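Local atomic coordinates of CRISPR-associated protein Cse2 (Thermus thermophilus, PDB entry 2ZCA), a protein that probably takes part in type I-E CRISPR defence against invading viruses and plasmids. Residues E58-Y69 against F128-L136; L71-L82 against A118-A129. One frame throughout, in Å; residues are numbered along the deposited sequence.

Interaction 1: residues E58-Y69 against F128-L136; sequences EREAHYLVAALY and FARLLDDLL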
loop_
_atom_site.group_PDB
_atom_site.type_symbol
_atom_site.label_atom_id
_atom_site.label_comp_id
_atom_site.label_asym_id
_atom_site.label_seq_id
_atom_site.Cartn_x
_atom_site.Cartn_y
_atom_site.Cartn_z
ATOM N N GLU A 58 -7.155 6.738 -8.243
ATOM C CA GLU A 58 -7.683 5.931 -7.150
ATOM C C GLU A 58 -7.648 4.446 -7.504
ATOM O O GLU A 58 -7.413 3.604 -6.639
ATOM C CB GLU A 58 -9.110 6.371 -6.816
ATOM C CG GLU A 58 -9.196 7.825 -6.374
ATOM C CD GLU A 58 -10.612 8.259 -6.055
ATOM O OE1 GLU A 58 -11.486 8.142 -6.939
ATOM O OE2 GLU A 58 -10.850 8.721 -4.918
ATOM N N ARG A 59 -7.894 4.116 -8.770
ATOM C CA ARG A 59 -7.831 2.717 -9.180
ATOM C C ARG A 59 -6.385 2.251 -8.998
ATOM O O ARG A 59 -6.126 1.170 -8.469
ATOM C CB ARG A 59 -8.236 2.549 -10.652
ATOM C CG ARG A 59 -9.723 2.734 -10.926
ATOM C CD ARG A 59 -10.078 2.301 -12.351
ATOM N NE ARG A 59 -9.775 3.334 -13.333
ATOM C CZ ARG A 59 -10.592 4.338 -13.640
ATOM N NH1 ARG A 59 -11.772 4.442 -13.046
ATOM N NH2 ARG A 59 -10.226 5.243 -14.533
ATOM N N GLU A 60 -5.447 3.086 -9.432
ATOM C CA GLU A 60 -4.030 2.753 -9.322
ATOM C C GLU A 60 -3.630 2.523 -7.864
ATOM O O GLU A 60 -2.799 1.662 -7.570
ATOM C CB GLU A 60 -3.189 3.862 -9.959
ATOM C CG GLU A 60 -3.577 4.112 -11.414
ATOM C CD GLU A 60 -2.792 5.232 -12.068
ATOM O OE1 GLU A 60 -2.420 6.191 -11.362
ATOM O OE2 GLU A 60 -2.568 5.165 -13.295
ATOM N N ALA A 61 -4.236 3.274 -6.949
ATOM C CA ALA A 61 -3.929 3.107 -5.528
ATOM C C ALA A 61 -4.302 1.690 -5.101
ATOM O O ALA A 61 -3.555 1.036 -4.373
ATOM C CB ALA A 61 -4.697 4.124 -4.692
ATOM N N HIS A 62 -5.462 1.215 -5.553
ATOM C CA HIS A 62 -5.900 -0.135 -5.210
ATOM C C HIS A 62 -4.938 -1.184 -5.767
ATOM O O HIS A 62 -4.587 -2.146 -5.079
ATOM C CB HIS A 62 -7.308 -0.410 -5.749
ATOM C CG HIS A 62 -8.398 0.290 -4.998
ATOM N ND1 HIS A 62 -8.645 1.640 -5.126
ATOM C CD2 HIS A 62 -9.330 -0.181 -4.134
ATOM C CE1 HIS A 62 -9.684 1.969 -4.379
ATOM N NE2 HIS A 62 -10.119 0.882 -3.768
ATOM N N TYR A 63 -4.521 -1.009 -7.018
ATOM C CA TYR A 63 -3.597 -1.962 -7.628
ATOM C C TYR A 63 -2.269 -2.011 -6.887
ATOM O O TYR A 63 -1.696 -3.084 -6.700
ATOM C CB TYR A 63 -3.346 -1.609 -9.096
ATOM C CG TYR A 63 -4.425 -2.114 -10.030
ATOM C CD1 TYR A 63 -4.474 -3.456 -10.406
ATOM C CD2 TYR A 63 -5.416 -1.259 -10.506
ATOM C CE1 TYR A 63 -5.487 -3.938 -11.231
ATOM C CE2 TYR A 63 -6.431 -1.730 -11.328
ATOM C CZ TYR A 63 -6.460 -3.070 -11.685
ATOM O OH TYR A 63 -7.474 -3.541 -12.487
ATOM N N LEU A 64 -1.773 -0.852 -6.466
ATOM C CA LEU A 64 -0.498 -0.827 -5.760
ATOM C C LEU A 64 -0.609 -1.512 -4.401
ATOM O O LEU A 64 0.283 -2.265 -4.007
ATOM C CB LEU A 64 0.007 0.616 -5.595
ATOM C CG LEU A 64 1.331 0.803 -4.838
ATOM C CD1 LEU A 64 2.436 -0.017 -5.487
ATOM C CD2 LEU A 64 1.709 2.280 -4.831
ATOM N N VAL A 65 -1.701 -1.261 -3.682
ATOM C CA VAL A 65 -1.891 -1.884 -2.376
ATOM C C VAL A 65 -2.032 -3.401 -2.504
ATOM O O VAL A 65 -1.524 -4.144 -1.671
ATOM C CB VAL A 65 -3.113 -1.293 -1.641
ATOM C CG1 VAL A 65 -3.432 -2.114 -0.395
ATOM C CG2 VAL A 65 -2.815 0.152 -1.244
ATOM N N ALA A 66 -2.717 -3.867 -3.545
ATOM C CA ALA A 66 -2.860 -5.304 -3.749
ATOM C C ALA A 66 -1.470 -5.905 -3.976
ATOM O O ALA A 66 -1.165 -6.989 -3.479
ATOM C CB ALA A 66 -3.756 -5.588 -4.961
ATOM N N ALA A 67 -0.636 -5.197 -4.735
ATOM C CA ALA A 67 0.714 -5.671 -5.025
ATOM C C ALA A 67 1.563 -5.732 -3.757
ATOM O O ALA A 67 2.294 -6.699 -3.534
ATOM C CB ALA A 67 1.381 -4.767 -6.058
ATOM N N LEU A 68 1.465 -4.700 -2.926
ATOM C CA LEU A 68 2.241 -4.663 -1.690
ATOM C C LEU A 68 1.724 -5.693 -0.690
ATOM O O LEU A 68 2.490 -6.251 0.101
ATOM C CB LEU A 68 2.204 -3.250 -1.097
ATOM C CG LEU A 68 2.864 -2.213 -2.018
ATOM C CD1 LEU A 68 2.623 -0.808 -1.494
ATOM C CD2 LEU A 68 4.361 -2.503 -2.124
ATOM N N TYR A 69 0.421 -5.944 -0.734
ATOM C CA TYR A 69 -0.205 -6.930 0.141
ATOM C C TYR A 69 0.359 -8.304 -0.217
ATOM O O TYR A 69 0.698 -9.097 0.659
ATOM C CB TYR A 69 -1.727 -6.880 -0.057
ATOM C CG TYR A 69 -2.535 -7.941 0.660
ATOM C CD1 TYR A 69 -2.767 -9.190 0.076
ATOM C CD2 TYR A 69 -3.123 -7.673 1.892
ATOM C CE1 TYR A 69 -3.578 -10.141 0.706
ATOM C CE2 TYR A 69 -3.931 -8.613 2.529
ATOM C CZ TYR A 69 -4.156 -9.843 1.931
ATOM O OH TYR A 69 -4.971 -10.760 2.560
ATOM N N PHE A 128 -2.699 -2.648 5.982
ATOM C CA PHE A 128 -3.000 -2.388 4.577
ATOM C C PHE A 128 -4.296 -1.624 4.352
ATOM O O PHE A 128 -4.497 -1.030 3.294
ATOM C CB PHE A 128 -3.003 -3.708 3.803
ATOM C CG PHE A 128 -1.626 -4.251 3.555
ATOM C CD1 PHE A 128 -0.810 -3.685 2.579
ATOM C CD2 PHE A 128 -1.122 -5.293 4.324
ATOM C CE1 PHE A 128 0.491 -4.150 2.373
ATOM C CE2 PHE A 128 0.180 -5.766 4.126
ATOM C CZ PHE A 128 0.984 -5.193 3.151
ATOM N N ALA A 129 -5.174 -1.629 5.348
ATOM C CA ALA A 129 -6.425 -0.898 5.245
ATOM C C ALA A 129 -6.093 0.590 5.341
ATOM O O ALA A 129 -6.529 1.389 4.514
ATOM C CB ALA A 129 -7.369 -1.309 6.369
ATOM N N ARG A 130 -5.307 0.958 6.348
ATOM C CA ARG A 130 -4.911 2.354 6.517
ATOM C C ARG A 130 -3.999 2.770 5.368
ATOM O O ARG A 130 -4.018 3.918 4.933
ATOM C CB ARG A 130 -4.192 2.563 7.863
ATOM C CG ARG A 130 -3.734 4.004 8.118
ATOM C CD ARG A 130 -4.857 5.032 7.901
ATOM N NE ARG A 130 -5.957 4.910 8.856
ATOM C CZ ARG A 130 -5.981 5.470 10.065
ATOM N NH1 ARG A 130 -4.959 6.205 10.487
ATOM N NH2 ARG A 130 -7.038 5.305 10.849
ATOM N N LEU A 131 -3.198 1.839 4.863
ATOM C CA LEU A 131 -2.313 2.173 3.757
ATOM C C LEU A 131 -3.119 2.649 2.541
ATOM O O LEU A 131 -2.773 3.651 1.916
ATOM C CB LEU A 131 -1.443 0.971 3.371
ATOM C CG LEU A 131 -0.441 1.252 2.245
ATOM C CD1 LEU A 131 0.458 2.425 2.638
ATOM C CD2 LEU A 131 0.400 0.007 1.965
ATOM N N LEU A 132 -4.194 1.942 2.206
ATOM C CA LEU A 132 -5.001 2.350 1.060
ATOM C C LEU A 132 -5.741 3.658 1.345
ATOM O O LEU A 132 -5.767 4.552 0.504
ATOM C CB LEU A 132 -6.013 1.265 0.676
ATOM C CG LEU A 132 -6.953 1.658 -0.470
ATOM C CD1 LEU A 132 -6.136 1.996 -1.715
ATOM C CD2 LEU A 132 -7.931 0.529 -0.755
ATOM N N ASP A 133 -6.346 3.772 2.522
ATOM C CA ASP A 133 -7.061 5.001 2.847
ATOM C C ASP A 133 -6.127 6.197 2.742
ATOM O O ASP A 133 -6.532 7.278 2.302
ATOM C CB ASP A 133 -7.659 4.941 4.257
ATOM C CG ASP A 133 -8.855 4.013 4.344
ATOM O OD1 ASP A 133 -9.670 4.005 3.400
ATOM O OD2 ASP A 133 -8.991 3.306 5.362
ATOM N N ASP A 134 -4.876 6.003 3.148
ATOM C CA ASP A 134 -3.897 7.080 3.095
ATOM C C ASP A 134 -3.449 7.385 1.666
ATOM O O ASP A 134 -3.367 8.544 1.271
ATOM C CB ASP A 134 -2.680 6.743 3.962
ATOM C CG ASP A 134 -2.996 6.767 5.444
ATOM O OD1 ASP A 134 -4.027 7.368 5.819
ATOM O OD2 ASP A 134 -2.205 6.200 6.232
ATOM N N LEU A 135 -3.169 6.345 0.887
ATOM C CA LEU A 135 -2.730 6.544 -0.491
ATOM C C LEU A 135 -3.822 7.249 -1.304
ATOM O O LEU A 135 -3.538 8.089 -2.159
ATOM C CB LEU A 135 -2.375 5.192 -1.123
ATOM C CG LEU A 135 -1.737 5.212 -2.518
ATOM C CD1 LEU A 135 -0.488 6.090 -2.515
ATOM C CD2 LEU A 135 -1.391 3.788 -2.931
ATOM N N LEU A 136 -5.075 6.911 -1.029
ATOM C CA LEU A 136 -6.191 7.530 -1.732
ATOM C C LEU A 136 -6.264 9.038 -1.491
ATOM O O LEU A 136 -6.755 9.785 -2.336
ATOM C CB LEU A 136 -7.507 6.883 -1.296
ATOM C CG LEU A 136 -7.795 5.492 -1.863
ATOM C CD1 LEU A 136 -8.977 4.857 -1.134
ATOM C CD2 LEU A 136 -8.089 5.618 -3.351
#
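Val65 and Leu132 lie level midway along two helices that run roughly antiparallel, the axes of the two segments 9.4 Å apart at their closest approach and at 152°, with Glu58 abreast of Leu136 at one end and Tyr69 abreast of Phe128 at the other. Val65 is a knob in a hole made by Phe128, Leu131, Leu132 and Leu135. Its CG1 lies anti to the backbone N (chi1 170°), which leaves CG2 to press on Leu132 CD1 at 3.8 Å while CG1 leans toward the Phe128 carbonyl. One turn earlier, Ala61 is small enough for Leu135 to come right up to the helix backbone, CD2 standing 3.7 Å from Ala61 CA. Leu132 divides its two methyls: CD1 goes to Ala61 and Val65, and CD2 sits over one face of the His62 imidazole, 4.0 Å from its centroid, in a CH-pi contact. The ring's rotation is probably fixed within its own helix: His62 ND1 donates to Glu58 O at 2.8 Å, nearly straight and in the ring plane; the same oxygen takes His62 N from the opposite face of its carbonyl plane. Leu136 CD2 closes this end against Glu58 CB at 3.7 Å. At the far end, Phe128 lays one face over Tyr69 CA, and the Tyr69 ring turns its edge to the Phe128 face in a T-shaped pair, centroids 5.5 Å apart. Leu115 and Val119 of helix 111-121 cover Leu68 from outside the pair. No hydrogen bond crosses between the helices, so the interface rests on close apolar and aromatic packing in the middle of this all-helical protein.

Interaction 2: residues L71-L82 against A118-A129; sequences LKDGDHQVGRTL and AVALVEGGIDFA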
loop_
_atom_site.group_PDB
_atom_site.type_symbol
_atom_site.label_atom_id
_atom_site.label_comp_id
_atom_site.label_asym_id
_atom_site.label_seq_id
_atom_site.Cartn_x
_atom_site.Cartn_y
_atom_site.Cartn_z
ATOM N N LEU A 71 3.243 -8.899 -1.728
ATOM C CA LEU A 71 4.663 -8.904 -1.390
ATOM C C LEU A 71 4.861 -9.362 0.054
ATOM O O LEU A 71 5.816 -10.085 0.367
ATOM C CB LEU A 71 5.261 -7.502 -1.574
ATOM C CG LEU A 71 6.718 -7.303 -1.133
ATOM C CD1 LEU A 71 7.641 -8.147 -2.004
ATOM C CD2 LEU A 71 7.094 -5.826 -1.232
ATOM N N LYS A 72 3.947 -8.939 0.926
ATOM C CA LYS A 72 4.000 -9.292 2.340
ATOM C C LYS A 72 3.171 -10.541 2.631
ATOM O O LYS A 72 2.880 -10.860 3.787
ATOM C CB LYS A 72 3.503 -8.113 3.190
ATOM C CG LYS A 72 4.509 -6.970 3.313
ATOM C CD LYS A 72 5.644 -7.345 4.267
ATOM C CE LYS A 72 6.693 -6.241 4.371
ATOM N NZ LYS A 72 7.768 -6.584 5.345
ATOM N N ASP A 73 2.797 -11.244 1.568
ATOM C CA ASP A 73 2.011 -12.470 1.682
ATOM C C ASP A 73 0.739 -12.280 2.510
ATOM O O ASP A 73 0.342 -13.160 3.277
ATOM C CB ASP A 73 2.877 -13.581 2.287
ATOM C CG ASP A 73 2.368 -14.966 1.945
ATOM O OD1 ASP A 73 2.153 -15.234 0.742
ATOM O OD2 ASP A 73 2.189 -15.784 2.874
ATOM N N GLY A 74 0.109 -11.118 2.351
ATOM C CA GLY A 74 -1.121 -10.821 3.064
ATOM C C GLY A 74 -1.021 -10.643 4.569
ATOM O O GLY A 74 -2.025 -10.736 5.273
ATOM N N ASP A 75 0.178 -10.380 5.076
ATOM C CA ASP A 75 0.342 -10.202 6.515
ATOM C C ASP A 75 -0.131 -8.824 6.968
ATOM O O ASP A 75 0.664 -7.905 7.176
ATOM C CB ASP A 75 1.803 -10.424 6.919
ATOM C CG ASP A 75 2.005 -10.373 8.429
ATOM O OD1 ASP A 75 1.028 -10.604 9.175
ATOM O OD2 ASP A 75 3.144 -10.122 8.869
ATOM N N HIS A 76 -1.443 -8.690 7.115
ATOM C CA HIS A 76 -2.038 -7.435 7.554
ATOM C C HIS A 76 -2.021 -7.350 9.078
ATOM O O HIS A 76 -2.550 -8.224 9.764
ATOM C CB HIS A 76 -3.474 -7.324 7.038
ATOM C CG HIS A 76 -4.244 -6.193 7.643
ATOM N ND1 HIS A 76 -5.161 -6.373 8.656
ATOM C CD2 HIS A 76 -4.201 -4.860 7.407
ATOM C CE1 HIS A 76 -5.649 -5.201 9.021
ATOM N NE2 HIS A 76 -5.084 -4.267 8.277
ATOM N N GLN A 77 -1.393 -6.300 9.597
ATOM C CA GLN A 77 -1.302 -6.081 11.036
ATOM C C GLN A 77 -2.002 -4.769 11.364
ATOM O O GLN A 77 -1.417 -3.693 11.227
ATOM C CB GLN A 77 0.162 -6.002 11.470
ATOM C CG GLN A 77 0.964 -7.279 11.266
ATOM C CD GLN A 77 0.531 -8.403 12.193
ATOM O OE1 GLN A 77 0.341 -8.194 13.392
ATOM N NE2 GLN A 77 0.389 -9.607 11.642
ATOM N N VAL A 78 -3.258 -4.856 11.785
ATOM C CA VAL A 78 -4.024 -3.664 12.117
ATOM C C VAL A 78 -3.301 -2.831 13.170
ATOM O O VAL A 78 -2.820 -3.359 14.173
ATOM C CB VAL A 78 -5.438 -4.031 12.636
ATOM C CG1 VAL A 78 -5.332 -4.956 13.832
ATOM C CG2 VAL A 78 -6.203 -2.763 13.006
ATOM N N GLY A 79 -3.206 -1.529 12.928
ATOM C CA GLY A 79 -2.543 -0.657 13.880
ATOM C C GLY A 79 -1.070 -0.407 13.608
ATOM O O GLY A 79 -0.535 0.637 13.992
ATOM N N ARG A 80 -0.402 -1.357 12.960
ATOM C CA ARG A 80 1.010 -1.190 12.649
ATOM C C ARG A 80 1.130 -0.527 11.285
ATOM O O ARG A 80 1.271 -1.201 10.265
ATOM C CB ARG A 80 1.730 -2.543 12.639
ATOM C CG ARG A 80 3.240 -2.413 12.459
ATOM C CD ARG A 80 3.977 -3.657 12.926
ATOM N NE ARG A 80 5.422 -3.450 12.964
ATOM C CZ ARG A 80 6.258 -3.748 11.975
ATOM N NH1 ARG A 80 5.798 -4.277 10.849
ATOM N NH2 ARG A 80 7.559 -3.524 12.117
ATOM N N THR A 81 1.066 0.801 11.274
ATOM C CA THR A 81 1.146 1.552 10.022
ATOM C C THR A 81 2.543 1.505 9.439
ATOM O O THR A 81 3.514 1.224 10.147
ATOM C CB THR A 81 0.766 3.027 10.229
ATOM O OG1 THR A 81 1.748 3.656 11.060
ATOM C CG2 THR A 81 -0.597 3.140 10.886
ATOM N N LEU A 82 2.648 1.785 8.143
ATOM C CA LEU A 82 3.941 1.781 7.484
ATOM C C LEU A 82 4.887 2.752 8.185
ATOM O O LEU A 82 6.066 2.454 8.358
ATOM C CB LEU A 82 3.796 2.171 6.007
ATOM C CG LEU A 82 5.104 2.248 5.208
ATOM C CD1 LEU A 82 5.899 0.954 5.367
ATOM C CD2 LEU A 82 4.790 2.491 3.740
ATOM N N ALA A 118 9.690 1.206 0.460
ATOM C CA ALA A 118 9.483 1.318 1.904
ATOM C C ALA A 118 8.870 0.055 2.508
ATOM O O ALA A 118 9.263 -0.381 3.588
ATOM C CB ALA A 118 8.604 2.513 2.209
ATOM N N VAL A 119 7.891 -0.522 1.819
ATOM C CA VAL A 119 7.257 -1.740 2.304
ATOM C C VAL A 119 8.268 -2.886 2.265
ATOM O O VAL A 119 8.319 -3.711 3.175
ATOM C CB VAL A 119 6.008 -2.095 1.447
ATOM C CG1 VAL A 119 5.445 -3.446 1.856
ATOM C CG2 VAL A 119 4.945 -1.026 1.631
ATOM N N ALA A 120 9.088 -2.927 1.217
ATOM C CA ALA A 120 10.089 -3.982 1.086
ATOM C C ALA A 120 11.186 -3.832 2.138
ATOM O O ALA A 120 11.855 -4.799 2.503
ATOM C CB ALA A 120 10.702 -3.947 -0.313
ATOM N N LEU A 121 11.359 -2.610 2.626
ATOM C CA LEU A 121 12.386 -2.312 3.612
ATOM C C LEU A 121 12.014 -2.723 5.037
ATOM O O LEU A 121 12.864 -3.203 5.789
ATOM C CB LEU A 121 12.694 -0.812 3.581
ATOM C CG LEU A 121 13.838 -0.286 4.449
ATOM C CD1 LEU A 121 15.148 -0.951 4.048
ATOM C CD2 LEU A 121 13.933 1.222 4.275
ATOM N N VAL A 122 10.752 -2.541 5.414
ATOM C CA VAL A 122 10.339 -2.880 6.771
ATOM C C VAL A 122 10.215 -4.374 7.032
ATOM O O VAL A 122 10.062 -5.175 6.108
ATOM C CB VAL A 122 8.997 -2.207 7.151
ATOM C CG1 VAL A 122 9.095 -0.699 6.928
ATOM C CG2 VAL A 122 7.855 -2.804 6.348
ATOM N N GLU A 123 10.296 -4.740 8.306
ATOM C CA GLU A 123 10.179 -6.131 8.708
ATOM C C GLU A 123 8.744 -6.367 9.179
ATOM O O GLU A 123 8.143 -5.501 9.816
ATOM C CB GLU A 123 11.139 -6.438 9.863
ATOM C CG GLU A 123 12.529 -5.803 9.762
ATOM C CD GLU A 123 13.395 -6.405 8.670
ATOM O OE1 GLU A 123 13.371 -5.899 7.527
ATOM O OE2 GLU A 123 14.103 -7.394 8.958
ATOM N N GLY A 124 8.194 -7.532 8.853
ATOM C CA GLY A 124 6.850 -7.861 9.291
ATOM C C GLY A 124 5.678 -7.216 8.578
ATOM O O GLY A 124 5.837 -6.510 7.581
ATOM N N GLY A 125 4.486 -7.459 9.119
ATOM C CA GLY A 125 3.268 -6.936 8.529
ATOM C C GLY A 125 2.914 -5.507 8.892
ATOM O O GLY A 125 3.409 -4.952 9.875
ATOM N N ILE A 126 2.043 -4.917 8.081
ATOM C CA ILE A 126 1.585 -3.550 8.284
ATOM C C ILE A 126 0.082 -3.472 8.050
ATOM O O ILE A 126 -0.536 -4.435 7.585
ATOM C CB ILE A 126 2.298 -2.574 7.321
ATOM C CG1 ILE A 126 2.016 -2.968 5.871
ATOM C CG2 ILE A 126 3.794 -2.582 7.595
ATOM C CD1 ILE A 126 2.535 -1.960 4.852
ATOM N N ASP A 127 -0.502 -2.323 8.381
ATOM C CA ASP A 127 -1.936 -2.102 8.225
ATOM C C ASP A 127 -2.228 -1.695 6.785
ATOM O O ASP A 127 -2.039 -0.536 6.414
ATOM C CB ASP A 127 -2.402 -0.992 9.180
ATOM C CG ASP A 127 -3.921 -0.903 9.292
ATOM O OD1 ASP A 127 -4.615 -1.061 8.268
ATOM O OD2 ASP A 127 -4.425 -0.655 10.409
ATOM N N PHE A 128 -2.699 -2.648 5.982
ATOM C CA PHE A 128 -3.000 -2.388 4.577
ATOM C C PHE A 128 -4.296 -1.624 4.352
ATOM O O PHE A 128 -4.497 -1.030 3.294
ATOM C CB PHE A 128 -3.003 -3.708 3.803
ATOM C CG PHE A 128 -1.626 -4.251 3.555
ATOM C CD1 PHE A 128 -0.810 -3.685 2.579
ATOM C CD2 PHE A 128 -1.122 -5.293 4.324
ATOM C CE1 PHE A 128 0.491 -4.150 2.373
ATOM C CE2 PHE A 128 0.180 -5.766 4.126
ATOM C CZ PHE A 128 0.984 -5.193 3.151
ATOM N N ALA A 129 -5.174 -1.629 5.348
ATOM C CA ALA A 129 -6.425 -0.898 5.245
ATOM C C ALA A 129 -6.093 0.590 5.341
ATOM O O ALA A 129 -6.529 1.389 4.514
ATOM C CB ALA A 129 -7.369 -1.309 6.369
HETATM O O HOH W 1 10.242 -2.791 10.537
HETATM O O HOH W 2 -0.010 1.457 6.937
#
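Lys72 can be followed from the end of helix 56-71 into the loop that joins helix 111-121 to helix 128-136. Lys72 CB meets the edge of the Phe128 ring, 3.9 Å from Phe128 CZ, and CG rests on Val119 CG1. The chain bends at chi2 (-75°) and then runs straight: CD passes Gly124 O, CE lies between the Val119 and Gly124 carbonyls, and Lys72 NZ ends in two hydrogen bonds, to Val122 O at 2.8 Å and Gly124 O at 3.0 Å. The ammonium thus helps close the loop just beyond the end of helix 111-121. Arg80 holds the same loop with an extended chain: NH1 donates to both Gly125 O (2.7 Å), in the guanidinium plane, and Glu123 O, while NH2 has Glu88 as its salt-bridge partner. Further along, at Ile126 and Asp127, the backbones bond directly: Gln77 N to Ile126 O, and Asp127 N to Arg80 O (2.8 Å). Gln77 CG packs against the Gly125 backbone, 3.6 Å from Gly125 CA. Asp127, the N-cap of helix 128-136, spreads its carboxylate across both segments. Asp127 OD2 takes Gly79 N at 2.9 Å on its anti side; OD1 takes Arg130 N and, weakly, Ala129 N and His76 NE2, the imidazole standing perpendicular to the carboxylate. A water links Leu82 N to Asp127 O, and Leu82 itself packs CD1 on Val122 CG1 at 3.9 Å. Helices surround these loops: helix 82-90 places Ala85 against Val122 and Ile126, helix 3-15 brings Leu8 and Lys12 to His76, and Leu68 of helix 56-71 backs Val119 and Phe128.

Interaction 1 lies near the centre of the chain and is almost wholly buried; interaction 2 is about 12 Å away between centres and only partly buried, with several residues at the surface. Helix 128-136 serves both, and Phe128 belongs to each. The chemistry changes with place: the helix pair 58-69/128-136 is joined by methyls and rings, whereas the loops of 71-82/118-129 are stitched by carbonyls, a lysine, an arginine and a capping aspartate, with apolar packing of Leu71 and Leu82 beside them. The two meet where Gly74 N reaches Tyr69 O in the Schellman motif that ends helix 56-71, and where Leu68 packs on Val119 and Leu131 on Ile126.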